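Local coordinates for protein isoaspartyl dipeptidase (Fervidobacterium islandicum, PDB 7CDH) that probably hydrolyses isoaspartyl dipeptides at a two-zinc centre, as a member of the M38 metallopeptidases of the amidohydrolase family, at residues Arg174-Ile179 with Val192-Gly197. Residues are numbered along the deposited sequence; the frame is centred on the assembly and turned at random.
With ZN (zinc ion), chain K.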
ATOM      1  N   ARG A 174      14.800  15.213  10.673  1.00 26.48           N
ATOM      2  CA  ARG A 174      14.159  13.907  10.854  1.00 26.75           C
ATOM      3  C   ARG A 174      15.167  12.809  10.458  1.00 29.92           C
ATOM      4  O   ARG A 174      15.347  11.860  11.264  1.00 30.43           O
ATOM      5  CB  ARG A 174      12.863  13.864  10.059  1.00 27.13           C
ATOM      6  CG  ARG A 174      12.165  12.503  10.060  1.00 28.12           C
ATOM      7  CD  ARG A 174      11.720  11.964  11.407  1.00 30.37           C
ATOM      8  NE  ARG A 174      11.311  13.018  12.321  1.00 31.77           N
ATOM      9  CZ  ARG A 174      10.185  13.712  12.222  1.00 33.71           C
ATOM     10  NH1 ARG A 174       9.325  13.456  11.244  1.00 32.07           N
ATOM     11  NH2 ARG A 174       9.934  14.662  13.110  1.00 33.40           N
ATOM     12  N   ILE A 175      15.846  12.961   9.311  1.00 28.44           N
ATOM     13  CA  ILE A 175      16.826  11.975   8.771  1.00 30.28           C
ATOM     14  C   ILE A 175      18.009  11.865   9.740  1.00 30.06           C
ATOM     15  O   ILE A 175      18.389  10.739  10.076  1.00 26.85           O
ATOM     16  CB  ILE A 175      17.267  12.365   7.343  1.00 32.30           C
ATOM     17  CG1 ILE A 175      16.133  12.159   6.337  1.00 30.42           C
ATOM     18  CG2 ILE A 175      18.538  11.620   6.920  1.00 33.34           C
ATOM     19  CD1 ILE A 175      16.229  13.117   5.174  1.00 34.37           C
ATOM     20  N   VAL A 176      18.546  12.984  10.212  1.00 30.98           N
ATOM     21  CA  VAL A 176      19.702  12.933  11.147  1.00 34.09           C
ATOM     22  C   VAL A 176      19.246  12.258  12.446  1.00 34.49           C
ATOM     23  O   VAL A 176      19.978  11.404  12.937  1.00 32.20           O
ATOM     24  CB  VAL A 176      20.308  14.318  11.403  1.00 32.19           C
ATOM     25  CG1 VAL A 176      21.366  14.260  12.482  1.00 32.84           C
ATOM     26  CG2 VAL A 176      20.888  14.915  10.140  1.00 33.14           C
ATOM     27  N   ALA A 177      18.094  12.626  13.001  1.00 33.44           N
ATOM     28  CA  ALA A 177      17.603  12.003  14.258  1.00 35.13           C
ATOM     29  C   ALA A 177      17.367  10.501  14.066  1.00 31.27           C
ATOM     30  O   ALA A 177      17.676   9.733  14.981  1.00 31.52           O
ATOM     31  CB  ALA A 177      16.361  12.684  14.765  1.00 36.53           C
ATOM     32  N   ASP A 178      16.868  10.082  12.910  1.00 32.84           N
ATOM     33  CA  ASP A 178      16.576   8.649  12.644  1.00 32.32           C
ATOM     34  C   ASP A 178      17.900   7.876  12.556  1.00 30.16           C
ATOM     35  O   ASP A 178      18.012   6.816  13.163  1.00 32.69           O
ATOM     36  CB  ASP A 178      15.658   8.499  11.432  1.00 33.62           C
ATOM     37  CG  ASP A 178      14.201   8.881  11.726  1.00 38.08           C
ATOM     38  OD1 ASP A 178      13.906   9.274  12.912  1.00 35.59           O
ATOM     39  OD2 ASP A 178      13.344   8.804  10.761  1.00 33.55           O
ATOM     40  N   ILE A 179      18.918   8.407  11.911  1.00 27.78           N
ATOM     41  CA  ILE A 179      20.165   7.633  11.737  1.00 29.55           C
ATOM     42  C   ILE A 179      20.941   7.655  13.063  1.00 28.51           C
ATOM     43  O   ILE A 179      21.491   6.615  13.442  1.00 28.64           O
ATOM     44  CB  ILE A 179      20.936   8.127  10.500  1.00 34.42           C
ATOM     45  CG1 ILE A 179      21.642   6.972   9.776  1.00 42.42           C
ATOM     46  CG2 ILE A 179      21.904   9.235  10.855  1.00 38.25           C
ATOM     47  CD1 ILE A 179      20.701   5.921   9.211  1.00 39.62           C
ATOM     48  N   VAL A 192      25.562  10.797   8.989  1.00 30.30           N
ATOM     49  CA  VAL A 192      24.939  11.456   7.818  1.00 33.66           C
ATOM     50  C   VAL A 192      26.099  12.055   7.022  1.00 32.87           C
ATOM     51  O   VAL A 192      26.785  12.877   7.581  1.00 30.37           O
ATOM     52  CB  VAL A 192      23.907  12.525   8.222  1.00 36.97           C
ATOM     53  CG1 VAL A 192      23.239  13.155   7.007  1.00 33.99           C
ATOM     54  CG2 VAL A 192      22.877  11.949   9.174  1.00 40.34           C
ATOM     55  N   ASN A 193      26.298  11.606   5.783  1.00 32.96           N
ATOM     56  CA  ASN A 193      27.292  12.146   4.836  1.00 34.12           C
ATOM     57  C   ASN A 193      26.550  13.143   3.943  1.00 37.43           C
ATOM     58  O   ASN A 193      25.565  12.747   3.270  1.00 34.49           O
ATOM     59  CB  ASN A 193      27.993  11.005   4.103  1.00 38.02           C
ATOM     60  CG  ASN A 193      28.997  11.451   3.062  1.00 37.09           C
ATOM     61  OD1 ASN A 193      29.028  10.912   1.966  1.00 38.82           O
ATOM     62  ND2 ASN A 193      29.867  12.372   3.415  1.00 39.47           N
ATOM     63  N   PHE A 194      26.968  14.407   3.979  1.00 35.80           N
ATOM     64  CA  PHE A 194      26.381  15.491   3.157  1.00 32.49           C
ATOM     65  C   PHE A 194      27.290  15.697   1.958  1.00 34.32           C
ATOM     66  O   PHE A 194      28.476  15.984   2.170  1.00 33.61           O
ATOM     67  CB  PHE A 194      26.254  16.791   3.946  1.00 31.16           C
ATOM     68  CG  PHE A 194      25.267  16.699   5.069  1.00 29.71           C
ATOM     69  CD1 PHE A 194      23.910  16.761   4.824  1.00 28.34           C
ATOM     70  CD2 PHE A 194      25.691  16.490   6.363  1.00 29.94           C
ATOM     71  CE1 PHE A 194      23.000  16.650   5.861  1.00 29.62           C
ATOM     72  CE2 PHE A 194      24.776  16.367   7.400  1.00 29.39           C
ATOM     73  CZ  PHE A 194      23.434  16.454   7.144  1.00 29.68           C
ATOM     74  N   HIS A 195      26.755  15.503   0.752  1.00 33.35           N
ATOM     75  CA  HIS A 195      27.344  16.089  -0.464  1.00 31.71           C
ATOM     76  C   HIS A 195      27.105  17.594  -0.417  1.00 33.77           C
ATOM     77  O   HIS A 195      25.937  18.020  -0.466  1.00 35.78           O
ATOM     78  CB  HIS A 195      26.761  15.471  -1.721  1.00 32.66           C
ATOM     79  CG  HIS A 195      27.105  16.237  -2.946  1.00 30.69           C
ATOM     80  ND1 HIS A 195      28.152  15.866  -3.758  1.00 28.22           N
ATOM     81  CD2 HIS A 195      26.584  17.380  -3.453  1.00 31.05           C
ATOM     82  CE1 HIS A 195      28.235  16.744  -4.750  1.00 33.24           C
ATOM     83  NE2 HIS A 195      27.276  17.688  -4.597  1.00 28.82           N
ATOM     84  N   VAL A 196      28.171  18.380  -0.320  1.00 31.30           N
ATOM     85  CA  VAL A 196      28.011  19.853  -0.312  1.00 31.74           C
ATOM     86  C   VAL A 196      28.412  20.399  -1.672  1.00 30.48           C
ATOM     87  O   VAL A 196      29.568  20.234  -2.065  1.00 34.09           O
ATOM     88  CB  VAL A 196      28.807  20.538   0.803  1.00 33.66           C
ATOM     89  CG1 VAL A 196      28.485  22.024   0.811  1.00 33.37           C
ATOM     90  CG2 VAL A 196      28.532  19.910   2.157  1.00 34.80           C
ATOM     91  N   GLY A 197      27.469  21.032  -2.352  1.00 30.35           N
ATOM     92  CA  GLY A 197      27.717  21.643  -3.657  1.00 32.18           C
ATOM     93  C   GLY A 197      28.306  23.023  -3.479  1.00 35.87           C
ATOM     94  O   GLY A 197      28.831  23.306  -2.407  1.00 39.51           O
TER
HETATM   95 ZN    ZN K 410      29.343  14.119  -3.830  1.00 50.84          ZN
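A single methyl group, Val192 CG2, carries most of this contact, meeting both Val176 and Ile179, three residues apart on the helix. Val192 CG2 lies 3.3 Å from Ile179 CG2. The distance from Val192 CG2 to Val176 CG2 is 3.7 Å. The CB of Val192 points toward the helix, and CG2, anti to the carbonyl carbon, is the branch that touches it. The side chains of Val176 and Val192 cross at about a right angle. Phe194 joins from further along the strand: its CZ comes 4.2 Å from Val176 CG2, which sits at the ring edge, near the ring plane. The other methyl of Val192, CG1, covers one face of the same ring, offset toward its rim. No hydrogen bond links the two segments, and all four touching residues are buried. Leu220 of the next strand also packs on Val176 and Phe194. Beyond this apolar layer, His195 binds a zinc ion through ND1 at 2.1 Å, together with Glu156 and His224. On the outer side of the helix, Asp178 forms a salt bridge with Arg131 of a second subunit. Segment 174-179 runs roughly antiparallel to strand segment 192-196, at 147°. Parallel strands 151-159 and 191-196, joined through helix 169-186, form a beta-alpha-beta unit of the amidohydrolase TIM barrel.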